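Local structure of phage-related conserved hypothetical protein, BB2244 (2BDV) at residues I90-I95 and A134-A139; I72-E77 and W84-M89; G157-H162 and F200-V205; D100-W105 and R164-L169. The protein is of unknown function but belongs to the SOS response-associated peptidase family, whose characterised members crosslink to abasic sites in single-stranded DNA. One frame throughout, in Å; residues are numbered along the deposited sequence.

Contact 1 (I90-I95 and A134-A139); sequences IGTGRI and AWRRGA
The flat guanidinium of Arg136 lies against the backbone of Thr92. Over the centre of one face sits the carbonyl of Thr92, its O 3.4 Å from Arg136 CZ; the approach over the face is wrong for a hydrogen bond from this arginine but places a partial negative charge over the cation. Gly93 N approaches the group obliquely, and Gly93, having no side chain, lets the guanidinium lie close to its backbone, with Arg136 NH1 3.6 Å from Gly93 CA. The bond across the contact is made by the threonine hydroxyl: Arg136 NH2 donates to Thr92 OG1 over 3.0 Å, with an angle of 138° at the hydrogen. The bend fits an acceptor tilted out of the guanidinium plane. Thr92 holds OG1 between its own backbone N and carbonyl carbon (chi1 66°), which leaves the methyl beside the N and the hydroxyl facing the arginine. Arg136, folded at chi2, reaches across the threonine side chain at about a right angle, while its NH1 turns back to the carbonyls of Trp135 and Ser133. Arginine suits the place because one planar head can serve acceptors in both segments. In the same loop, Trp135 gives its NE1 proton to Ala139 O at 2.9 Å. This braces a type II turn from Arg136 to Ala139, where Gly138 takes backbone angles suited to glycine. The arrangement ties together the loops that run into strand 94-99 and out of strand 126-133, at one end of an antiparallel strand pair on the border of the mixed sheet.

Contact 2 (I72-E77 and W84-M89); sequences INAKLE and WPWKLM
Ala74 presses its methyl onto the indole of Trp86, a CH-pi contact in a compact unit where strand 73-75, at the border of the mixed sheet, runs straight into helix 76-80 and the chain then returns through a short 3-10 turn. The tight half is this stack. Ala74 CB stands 3.6 Å from the centroid of the five-membered ring, 19° off its normal, and comes within 3.4 Å of Trp86 CE2. A small side chain suits this closeness: alanine offers a single methyl to the ring. The opposite face of the indole meets CD of Pro85, set toward the rim, so the ring is sandwiched between the strand and its own neighbour, which follows a cis peptide bond. Trp86 carries CG beside its backbone N, anti to the carbonyl carbon (chi1 -45°), directing the ring to the strand. Ile79 of the helix and Ala148 of the adjoining strand also touch both partners and add to the apolar setting. The looser half begins at Lys75, the N-cap residue of helix 76-80. Its chain leads away from the tryptophan, and NZ forms a salt bridge with Asp153. Here the gap between strand and ring is bridged by one water, lying in the indole plane at the ring edge, which accepts from Lys75 N at 2.8 Å and from Trp86 NE1 at 3.0 Å.

Contact 3 (G157-H162 and F200-V205); sequences GMVDVH and FSWYPV
Met158 pushes a bent side chain into the notch between the rings of Phe200 and Trp202, two aromatic residues of segment 200-205, which carries the edge strand of the antiparallel sheet. Bends at chi2 (63°) and chi3 (70°) curl the chain into a hook. Its CG rests 3.5 Å from Trp202 CZ3, while the terminal CE reaches on to Phe200 CD1 at 3.3 Å. Between them the sulfur makes oblique Met-aromatic contacts, SD being 4.9 Å from the centroid of the six-membered ring of Trp202 and farther from that of Phe200. An unbranched, flexible methionine can follow such an angled hollow. Val159 supplies a second, blunter bump: its CG2 sits over the face of the five-membered ring of Trp202, 3.6 Å from the centroid and only 9° off the normal. Thus the same indole receives a methyl on its pyrrole half and the methionine chain obliquely at its benzene half. Farther along the loop, Asp160 OD1 accepts from His162 N at 3.0 Å in an Asx turn. Since no hydrogen bond joins the two segments, their attraction rests on dispersion and on the polarisability of sulfur and aromatic rings, at a surface where Trp202 remains exposed.

Contact 4 (D100-W105 and R164-L169); sequences DGWYEW and RRPVAL
Pro166 lays its CD-CG edge on the indole of Trp102 where strand 101-107 of the four-stranded antiparallel sheet faces an extended stretch of chain lying against the mixed sheet. The two bury more surface than any other residues of this contact. Over one face of the indole, CD is 3.6 Å from Trp102 CE2, and CG lies 3.8 Å from Trp102 CD2. Measured to the five-membered ring, CD is 3.8 Å from the centroid and 18° off the normal, a CH-pi contact. Proline fits because its CD methylene, bonded to nitrogen, is slightly polarised, and its nitrogen brings no N-H that would need a partner in this buried place. Trp102 turns its CG between its backbone N and carbonyl carbon (chi1 70°), which brings the indole to the proline. Beyond these segments, the ring of Phe200 meets Trp102 edge-to-face, and Pro166 leans on Ile149 and Phe129 of the mixed sheet, so the pair bridges the two sheets. Glu104 adds a smaller part, its OE1 4.4 Å from Arg165 CA. Arg165 leads its polar end away, giving bonds to the carbonyls of Gly156 and Gly157. The carboxylate of Glu104 meanwhile gathers the backbone N-H groups of Met158, Val159 and Asp160, which ties the loop 157-162 to the strand. The glutamate also holds the indole in its rotation: Trp102 NE1 donates to Glu104 OE1 at 2.8 Å, almost straight at 173°, within the ring plane of the tryptophan and on the anti side of the carboxylate, though tilted out of its plane.

Overall arrangement
Contact 4 is the buried one, nearest the middle of the chain; contacts 1 and 2 are partly buried, and contact 3 lies at the surface. Contacts 3 and 4 share the four-stranded antiparallel sheet and touch, their centres about 9 Å apart, and their segments alternate along the chain. Contacts 1 and 2 both reach the mixed sheet, about 13 Å apart between centres, and meet where the selenium of Met89 (selenomethionine in the crystal) packs on Ala134. Contact 2 also comes up against contact 4, at Asn73 and Arg164. Their chemistry does not simply track burial: contact 1 joins its loops through a charged, polar group, whereas CH-pi contacts recur in the other three, supplemented by bridging water in contact 2 and sulfur in contact 3.

Contact 1 (I90-I95 and A134-A139)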
# COMPACT_ATOMS: atom_id res chain seq x y z
N ILE A 90 -1.76 14.48 -0.54
CA ILE A 90 -0.50 14.47 0.19
C ILE A 90 -0.59 15.28 1.49
O ILE A 90 0.16 15.04 2.44
CB ILE A 90 0.65 15.01 -0.68
CG1 ILE A 90 1.97 14.88 0.07
CG2 ILE A 90 0.36 16.46 -1.10
CD1 ILE A 90 2.28 13.44 0.46
N GLY A 91 -1.52 16.23 1.53
CA GLY A 91 -1.68 17.04 2.72
C GLY A 91 -2.63 16.48 3.76
O GLY A 91 -2.28 16.42 4.94
N THR A 92 -3.80 16.03 3.32
CA THR A 92 -4.83 15.52 4.23
C THR A 92 -5.31 14.08 4.04
O THR A 92 -6.21 13.63 4.76
CB THR A 92 -6.05 16.45 4.15
OG1 THR A 92 -6.65 16.36 2.84
CG2 THR A 92 -5.63 17.89 4.38
N GLY A 93 -4.74 13.36 3.09
CA GLY A 93 -5.18 11.99 2.89
C GLY A 93 -4.14 10.92 3.17
O GLY A 93 -4.28 9.79 2.71
N ARG A 94 -3.10 11.25 3.93
CA ARG A 94 -2.03 10.30 4.24
C ARG A 94 -2.45 9.18 5.19
O ARG A 94 -2.93 9.42 6.30
CB ARG A 94 -0.82 11.03 4.84
CG ARG A 94 -0.21 12.12 3.94
CD ARG A 94 1.13 12.63 4.52
NE ARG A 94 0.96 13.22 5.84
CZ ARG A 94 0.78 14.52 6.07
NH1 ARG A 94 0.74 15.38 5.05
NH2 ARG A 94 0.62 14.95 7.31
N ILE A 95 -2.28 7.94 4.73
CA ILE A 95 -2.63 6.77 5.53
C ILE A 95 -1.54 5.71 5.42
O ILE A 95 -0.61 5.83 4.63
CB ILE A 95 -3.95 6.13 5.04
CG1 ILE A 95 -3.73 5.45 3.68
CG2 ILE A 95 -5.04 7.19 4.91
CD1 ILE A 95 -4.81 4.42 3.30
N ALA A 134 -8.58 9.20 -0.66
CA ALA A 134 -9.47 10.31 -0.91
C ALA A 134 -10.70 10.17 -0.02
O ALA A 134 -11.67 10.90 -0.17
CB ALA A 134 -9.88 10.34 -2.38
N TRP A 135 -10.68 9.21 0.89
CA TRP A 135 -11.84 9.08 1.75
C TRP A 135 -11.73 10.11 2.88
O TRP A 135 -10.63 10.47 3.29
CB TRP A 135 -11.95 7.68 2.34
CG TRP A 135 -13.10 7.54 3.27
CD1 TRP A 135 -14.40 7.25 2.94
CD2 TRP A 135 -13.08 7.70 4.69
NE1 TRP A 135 -15.18 7.22 4.07
CE2 TRP A 135 -14.40 7.49 5.16
CE3 TRP A 135 -12.08 8.01 5.61
CZ2 TRP A 135 -14.73 7.58 6.51
CZ3 TRP A 135 -12.41 8.10 6.96
CH2 TRP A 135 -13.73 7.88 7.39
N ARG A 136 -12.87 10.59 3.34
CA ARG A 136 -12.93 11.56 4.44
C ARG A 136 -14.22 11.28 5.19
O ARG A 136 -15.14 10.67 4.65
CB ARG A 136 -12.93 12.99 3.90
CG ARG A 136 -11.70 13.38 3.10
CD ARG A 136 -10.46 13.59 3.96
NE ARG A 136 -9.35 14.06 3.12
CZ ARG A 136 -8.58 13.27 2.38
NH1 ARG A 136 -8.77 11.95 2.37
NH2 ARG A 136 -7.64 13.81 1.60
N ARG A 137 -14.30 11.72 6.45
CA ARG A 137 -15.48 11.50 7.29
C ARG A 137 -16.79 11.86 6.60
O ARG A 137 -16.94 12.95 6.05
CB ARG A 137 -15.35 12.29 8.60
CG ARG A 137 -16.26 11.81 9.74
CD ARG A 137 -17.68 12.39 9.67
NE ARG A 137 -17.73 13.81 10.02
CZ ARG A 137 -18.82 14.57 9.96
NH1 ARG A 137 -18.76 15.84 10.31
NH2 ARG A 137 -19.98 14.05 9.54
N GLY A 138 -17.75 10.94 6.63
CA GLY A 138 -19.04 11.18 6.02
C GLY A 138 -19.11 10.75 4.56
O GLY A 138 -20.20 10.70 3.98
N ALA A 139 -17.96 10.44 3.97
CA ALA A 139 -17.89 10.02 2.58
C ALA A 139 -18.17 8.53 2.42
O ALA A 139 -17.90 7.74 3.32
CB ALA A 139 -16.51 10.34 2.00

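Contact 2 (I72-E77 and W84-M89)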
# COMPACT_ATOMS: atom_id res chain seq x y z
N ILE A 72 -4.09 2.22 -8.44
CA ILE A 72 -3.80 1.39 -7.27
C ILE A 72 -2.48 1.74 -6.61
O ILE A 72 -2.27 1.43 -5.44
CB ILE A 72 -3.77 -0.10 -7.65
CG1 ILE A 72 -2.66 -0.34 -8.68
CG2 ILE A 72 -5.11 -0.53 -8.20
CD1 ILE A 72 -2.44 -1.81 -9.02
N ASN A 73 -1.58 2.36 -7.37
CA ASN A 73 -0.28 2.76 -6.86
C ASN A 73 -0.09 4.25 -7.13
O ASN A 73 -0.60 4.77 -8.12
CB ASN A 73 0.85 1.98 -7.56
CG ASN A 73 0.76 0.48 -7.36
OD1 ASN A 73 0.39 0.00 -6.28
ND2 ASN A 73 1.11 -0.27 -8.40
N ALA A 74 0.64 4.92 -6.25
CA ALA A 74 0.90 6.35 -6.42
C ALA A 74 2.40 6.56 -6.62
O ALA A 74 3.19 6.41 -5.69
CB ALA A 74 0.42 7.11 -5.19
N LYS A 75 2.79 6.90 -7.85
CA LYS A 75 4.19 7.11 -8.20
C LYS A 75 4.87 8.14 -7.31
O LYS A 75 4.50 9.31 -7.27
CB LYS A 75 4.32 7.53 -9.68
CG LYS A 75 5.76 7.69 -10.17
CD LYS A 75 5.80 8.10 -11.63
CE LYS A 75 5.39 6.96 -12.55
NZ LYS A 75 6.48 5.94 -12.67
N LEU A 76 5.89 7.68 -6.60
CA LEU A 76 6.67 8.49 -5.69
C LEU A 76 7.07 9.84 -6.30
O LEU A 76 6.92 10.88 -5.66
CB LEU A 76 7.91 7.71 -5.25
CG LEU A 76 8.89 8.37 -4.29
CD1 LEU A 76 9.67 9.43 -5.04
CD2 LEU A 76 8.14 8.97 -3.10
N GLU A 77 7.56 9.82 -7.52
CA GLU A 77 7.99 11.05 -8.15
C GLU A 77 6.87 12.04 -8.44
O GLU A 77 7.07 13.25 -8.34
CB GLU A 77 8.75 10.75 -9.44
CG GLU A 77 9.42 11.97 -10.00
CD GLU A 77 10.46 11.62 -11.02
OE1 GLU A 77 10.08 11.05 -12.07
OE2 GLU A 77 11.65 11.90 -10.76
N TRP A 84 -0.68 15.80 -10.20
CA TRP A 84 -2.03 15.25 -10.14
C TRP A 84 -1.95 13.72 -10.09
O TRP A 84 -1.12 13.11 -10.76
CB TRP A 84 -2.82 15.69 -11.40
CG TRP A 84 -4.31 15.38 -11.36
CD1 TRP A 84 -5.28 16.09 -10.70
CD2 TRP A 84 -4.98 14.28 -12.00
NE1 TRP A 84 -6.51 15.49 -10.89
CE2 TRP A 84 -6.35 14.38 -11.68
CE3 TRP A 84 -4.55 13.21 -12.80
CZ2 TRP A 84 -7.30 13.46 -12.14
CZ3 TRP A 84 -5.50 12.29 -13.26
CH2 TRP A 84 -6.85 12.42 -12.92
N PRO A 85 -2.83 13.09 -9.30
CA PRO A 85 -3.84 13.77 -8.48
C PRO A 85 -3.43 13.75 -7.02
O PRO A 85 -4.13 14.28 -6.15
CB PRO A 85 -5.08 12.94 -8.74
CG PRO A 85 -4.51 11.56 -8.72
CD PRO A 85 -3.25 11.70 -9.56
N TRP A 86 -2.31 13.11 -6.74
CA TRP A 86 -1.81 12.98 -5.38
C TRP A 86 -1.58 14.32 -4.67
O TRP A 86 -1.60 14.37 -3.44
CB TRP A 86 -0.53 12.14 -5.40
CG TRP A 86 -0.70 10.93 -6.27
CD1 TRP A 86 0.09 10.56 -7.32
CD2 TRP A 86 -1.75 9.96 -6.20
NE1 TRP A 86 -0.41 9.43 -7.91
CE2 TRP A 86 -1.54 9.04 -7.25
CE3 TRP A 86 -2.86 9.79 -5.36
CZ2 TRP A 86 -2.39 7.95 -7.49
CZ3 TRP A 86 -3.71 8.70 -5.60
CH2 TRP A 86 -3.46 7.80 -6.65
N LYS A 87 -1.37 15.40 -5.42
CA LYS A 87 -1.13 16.70 -4.79
C LYS A 87 -2.34 17.12 -3.97
O LYS A 87 -2.25 18.02 -3.14
CB LYS A 87 -0.85 17.77 -5.86
CG LYS A 87 -2.00 18.01 -6.83
CD LYS A 87 -1.61 19.00 -7.93
CE LYS A 87 -2.58 18.93 -9.11
NZ LYS A 87 -2.30 19.95 -10.17
N LEU A 88 -3.46 16.45 -4.19
CA LEU A 88 -4.70 16.75 -3.48
C LEU A 88 -4.88 15.93 -2.20
O LEU A 88 -5.79 16.20 -1.41
CB LEU A 88 -5.87 16.49 -4.42
CG LEU A 88 -5.79 17.18 -5.80
CD1 LEU A 88 -6.85 16.60 -6.72
CD2 LEU A 88 -5.97 18.68 -5.64
N MSE A 89 -4.03 14.94 -2.01
CA MSE A 89 -4.14 14.08 -0.84
C MSE A 89 -2.88 14.04 0.02
O MSE A 89 -2.93 13.63 1.17
CB MSE A 89 -4.47 12.66 -1.29
CG MSE A 89 -5.84 12.53 -1.93
SE MSE A 89 -5.98 10.89 -2.97
CE MSE A 89 -5.72 11.66 -4.72
O HOH W 1 1.05 7.67 -9.85

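Contact 3 (G157-H162 and F200-V205)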
# COMPACT_ATOMS: atom_id res chain seq x y z
N GLY A 157 9.92 -3.41 -9.27
CA GLY A 157 9.50 -4.35 -8.25
C GLY A 157 10.70 -4.93 -7.53
O GLY A 157 11.85 -4.70 -7.92
N MET A 158 10.44 -5.68 -6.46
CA MET A 158 11.51 -6.31 -5.69
C MET A 158 12.05 -7.48 -6.50
O MET A 158 13.24 -7.79 -6.45
CB MET A 158 10.97 -6.78 -4.33
CG MET A 158 12.03 -7.18 -3.31
SD MET A 158 13.12 -5.82 -2.80
CE MET A 158 11.99 -4.83 -1.87
N VAL A 159 11.18 -8.13 -7.26
CA VAL A 159 11.55 -9.28 -8.08
C VAL A 159 11.28 -9.02 -9.56
O VAL A 159 12.10 -9.36 -10.42
CB VAL A 159 10.78 -10.55 -7.65
CG1 VAL A 159 11.23 -11.74 -8.47
CG2 VAL A 159 10.99 -10.82 -6.17
N ASP A 160 10.11 -8.44 -9.85
CA ASP A 160 9.70 -8.11 -11.22
C ASP A 160 10.06 -6.67 -11.54
O ASP A 160 9.48 -5.74 -11.00
CB ASP A 160 8.19 -8.32 -11.38
CG ASP A 160 7.65 -7.74 -12.68
OD1 ASP A 160 8.38 -7.74 -13.69
OD2 ASP A 160 6.48 -7.29 -12.69
N VAL A 161 11.02 -6.50 -12.45
CA VAL A 161 11.48 -5.17 -12.83
C VAL A 161 10.40 -4.29 -13.46
O VAL A 161 10.57 -3.09 -13.60
CB VAL A 161 12.68 -5.27 -13.79
CG1 VAL A 161 13.80 -6.04 -13.13
CG2 VAL A 161 12.27 -5.94 -15.09
N HIS A 162 9.28 -4.90 -13.84
CA HIS A 162 8.19 -4.14 -14.45
C HIS A 162 7.12 -3.75 -13.42
O HIS A 162 6.13 -3.09 -13.76
CB HIS A 162 7.54 -4.96 -15.57
CG HIS A 162 8.37 -5.05 -16.81
ND1 HIS A 162 9.75 -5.18 -16.78
CD2 HIS A 162 8.03 -5.07 -18.12
CE1 HIS A 162 10.21 -5.27 -18.02
NE2 HIS A 162 9.18 -5.21 -18.85
N PHE A 200 14.22 -7.36 3.10
CA PHE A 200 13.21 -8.32 2.64
C PHE A 200 13.80 -9.60 2.05
O PHE A 200 14.92 -9.61 1.54
CB PHE A 200 12.33 -7.69 1.56
CG PHE A 200 11.83 -6.32 1.90
CD1 PHE A 200 12.46 -5.19 1.39
CD2 PHE A 200 10.73 -6.15 2.72
CE1 PHE A 200 12.00 -3.91 1.70
CE2 PHE A 200 10.26 -4.89 3.04
CZ PHE A 200 10.89 -3.76 2.53
N SER A 201 13.03 -10.67 2.13
CA SER A 201 13.41 -11.95 1.55
C SER A 201 12.16 -12.36 0.78
O SER A 201 11.09 -11.79 0.99
CB SER A 201 13.74 -12.98 2.64
OG SER A 201 12.62 -13.25 3.47
N TRP A 202 12.27 -13.33 -0.13
CA TRP A 202 11.11 -13.75 -0.90
C TRP A 202 11.26 -15.15 -1.46
O TRP A 202 12.37 -15.67 -1.55
CB TRP A 202 10.87 -12.77 -2.05
CG TRP A 202 12.06 -12.56 -2.92
CD1 TRP A 202 12.47 -13.34 -3.96
CD2 TRP A 202 13.02 -11.51 -2.80
NE1 TRP A 202 13.64 -12.84 -4.50
CE2 TRP A 202 14.00 -11.72 -3.80
CE3 TRP A 202 13.16 -10.41 -1.94
CZ2 TRP A 202 15.10 -10.87 -3.96
CZ3 TRP A 202 14.25 -9.56 -2.10
CH2 TRP A 202 15.21 -9.80 -3.10
N TYR A 203 10.14 -15.76 -1.81
CA TYR A 203 10.17 -17.10 -2.38
C TYR A 203 9.04 -17.27 -3.39
O TYR A 203 8.06 -16.52 -3.38
CB TYR A 203 10.06 -18.16 -1.27
CG TYR A 203 8.86 -18.00 -0.35
CD1 TYR A 203 8.96 -17.27 0.84
CD2 TYR A 203 7.63 -18.55 -0.68
CE1 TYR A 203 7.85 -17.09 1.67
CE2 TYR A 203 6.52 -18.38 0.13
CZ TYR A 203 6.63 -17.65 1.30
OH TYR A 203 5.52 -17.48 2.10
N PRO A 204 9.17 -18.25 -4.30
CA PRO A 204 8.12 -18.46 -5.29
C PRO A 204 6.95 -19.19 -4.65
O PRO A 204 7.15 -20.20 -3.96
CB PRO A 204 8.81 -19.29 -6.36
CG PRO A 204 9.74 -20.15 -5.55
CD PRO A 204 10.30 -19.18 -4.52
N VAL A 205 5.74 -18.68 -4.84
CA VAL A 205 4.57 -19.34 -4.28
C VAL A 205 4.21 -20.47 -5.23
O VAL A 205 4.13 -20.27 -6.44
CB VAL A 205 3.38 -18.35 -4.13
CG1 VAL A 205 3.16 -17.62 -5.41
CG2 VAL A 205 2.12 -19.12 -3.72

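Contact 4 (D100-W105 and R164-L169)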
# COMPACT_ATOMS: atom_id res chain seq x y z
N ASP A 100 1.96 -8.04 5.75
CA ASP A 100 2.98 -9.00 6.11
C ASP A 100 3.90 -9.19 4.91
O ASP A 100 5.04 -9.65 5.04
CB ASP A 100 2.30 -10.30 6.54
CG ASP A 100 1.49 -10.12 7.81
OD1 ASP A 100 2.07 -10.23 8.90
OD2 ASP A 100 0.27 -9.85 7.73
N GLY A 101 3.40 -8.82 3.74
CA GLY A 101 4.15 -8.93 2.50
C GLY A 101 3.30 -8.63 1.27
O GLY A 101 2.13 -8.26 1.38
N TRP A 102 3.88 -8.77 0.08
CA TRP A 102 3.14 -8.51 -1.15
C TRP A 102 3.60 -9.46 -2.26
O TRP A 102 4.59 -10.18 -2.10
CB TRP A 102 3.32 -7.03 -1.58
CG TRP A 102 4.70 -6.66 -2.10
CD1 TRP A 102 5.10 -6.61 -3.40
CD2 TRP A 102 5.85 -6.31 -1.31
NE1 TRP A 102 6.43 -6.26 -3.48
CE2 TRP A 102 6.91 -6.07 -2.21
CE3 TRP A 102 6.09 -6.19 0.07
CZ2 TRP A 102 8.19 -5.71 -1.79
CZ3 TRP A 102 7.36 -5.83 0.49
CH2 TRP A 102 8.40 -5.59 -0.44
N TYR A 103 2.87 -9.47 -3.37
CA TYR A 103 3.22 -10.35 -4.46
C TYR A 103 3.61 -9.63 -5.74
O TYR A 103 3.08 -8.57 -6.05
CB TYR A 103 2.07 -11.29 -4.79
CG TYR A 103 1.51 -12.06 -3.62
CD1 TYR A 103 0.58 -11.48 -2.76
CD2 TYR A 103 1.88 -13.38 -3.40
CE1 TYR A 103 0.03 -12.20 -1.71
CE2 TYR A 103 1.34 -14.11 -2.35
CZ TYR A 103 0.42 -13.52 -1.51
OH TYR A 103 -0.12 -14.25 -0.48
N GLU A 104 4.55 -10.23 -6.47
CA GLU A 104 5.00 -9.72 -7.77
C GLU A 104 5.15 -10.96 -8.67
O GLU A 104 5.62 -12.00 -8.22
CB GLU A 104 6.36 -9.02 -7.66
CG GLU A 104 6.36 -7.76 -6.81
CD GLU A 104 7.73 -7.14 -6.71
OE1 GLU A 104 7.90 -6.19 -5.91
OE2 GLU A 104 8.64 -7.61 -7.42
N TRP A 105 4.74 -10.83 -9.92
CA TRP A 105 4.83 -11.93 -10.87
C TRP A 105 6.04 -11.75 -11.78
O TRP A 105 6.24 -10.70 -12.39
CB TRP A 105 3.55 -12.00 -11.70
CG TRP A 105 2.37 -12.54 -10.93
CD1 TRP A 105 1.79 -13.78 -11.06
CD2 TRP A 105 1.65 -11.87 -9.89
NE1 TRP A 105 0.75 -13.92 -10.17
CE2 TRP A 105 0.64 -12.76 -9.44
CE3 TRP A 105 1.75 -10.61 -9.29
CZ2 TRP A 105 -0.26 -12.43 -8.43
CZ3 TRP A 105 0.85 -10.27 -8.28
CH2 TRP A 105 -0.14 -11.18 -7.86
N ARG A 164 6.07 -2.26 -9.35
CA ARG A 164 6.39 -1.09 -8.55
C ARG A 164 6.40 -1.46 -7.08
O ARG A 164 5.35 -1.71 -6.49
CB ARG A 164 5.35 -0.01 -8.83
CG ARG A 164 5.30 0.42 -10.30
CD ARG A 164 3.95 1.04 -10.66
NE ARG A 164 2.97 0.01 -10.98
CZ ARG A 164 2.96 -0.69 -12.11
NH1 ARG A 164 2.04 -1.62 -12.32
NH2 ARG A 164 3.87 -0.45 -13.05
N ARG A 165 7.58 -1.49 -6.47
CA ARG A 165 7.66 -1.86 -5.06
C ARG A 165 7.02 -0.80 -4.18
O ARG A 165 7.15 0.40 -4.42
CB ARG A 165 9.11 -2.07 -4.64
CG ARG A 165 9.91 -0.80 -4.46
CD ARG A 165 11.35 -1.13 -4.14
NE ARG A 165 12.00 -1.84 -5.24
CZ ARG A 165 13.26 -2.25 -5.22
NH1 ARG A 165 13.76 -2.89 -6.27
NH2 ARG A 165 14.02 -2.03 -4.15
N PRO A 166 6.32 -1.23 -3.13
CA PRO A 166 5.65 -0.32 -2.19
C PRO A 166 6.63 0.31 -1.21
O PRO A 166 7.54 -0.35 -0.71
CB PRO A 166 4.64 -1.23 -1.50
CG PRO A 166 5.40 -2.52 -1.41
CD PRO A 166 5.99 -2.64 -2.81
N VAL A 167 6.45 1.59 -0.94
CA VAL A 167 7.33 2.29 -0.01
C VAL A 167 6.97 1.92 1.42
O VAL A 167 5.94 2.34 1.93
CB VAL A 167 7.23 3.82 -0.19
CG1 VAL A 167 8.12 4.53 0.81
CG2 VAL A 167 7.62 4.19 -1.61
N ALA A 168 7.82 1.12 2.07
CA ALA A 168 7.58 0.73 3.44
C ALA A 168 8.35 1.68 4.34
O ALA A 168 9.51 1.99 4.08
CB ALA A 168 8.03 -0.71 3.68
N LEU A 169 7.71 2.12 5.42
CA LEU A 169 8.33 3.06 6.33
C LEU A 169 8.61 2.49 7.72
O LEU A 169 7.91 1.61 8.20
CB LEU A 169 7.42 4.29 6.50
CG LEU A 169 6.99 5.11 5.29
CD1 LEU A 169 5.89 6.05 5.73
CD2 LEU A 169 8.17 5.89 4.70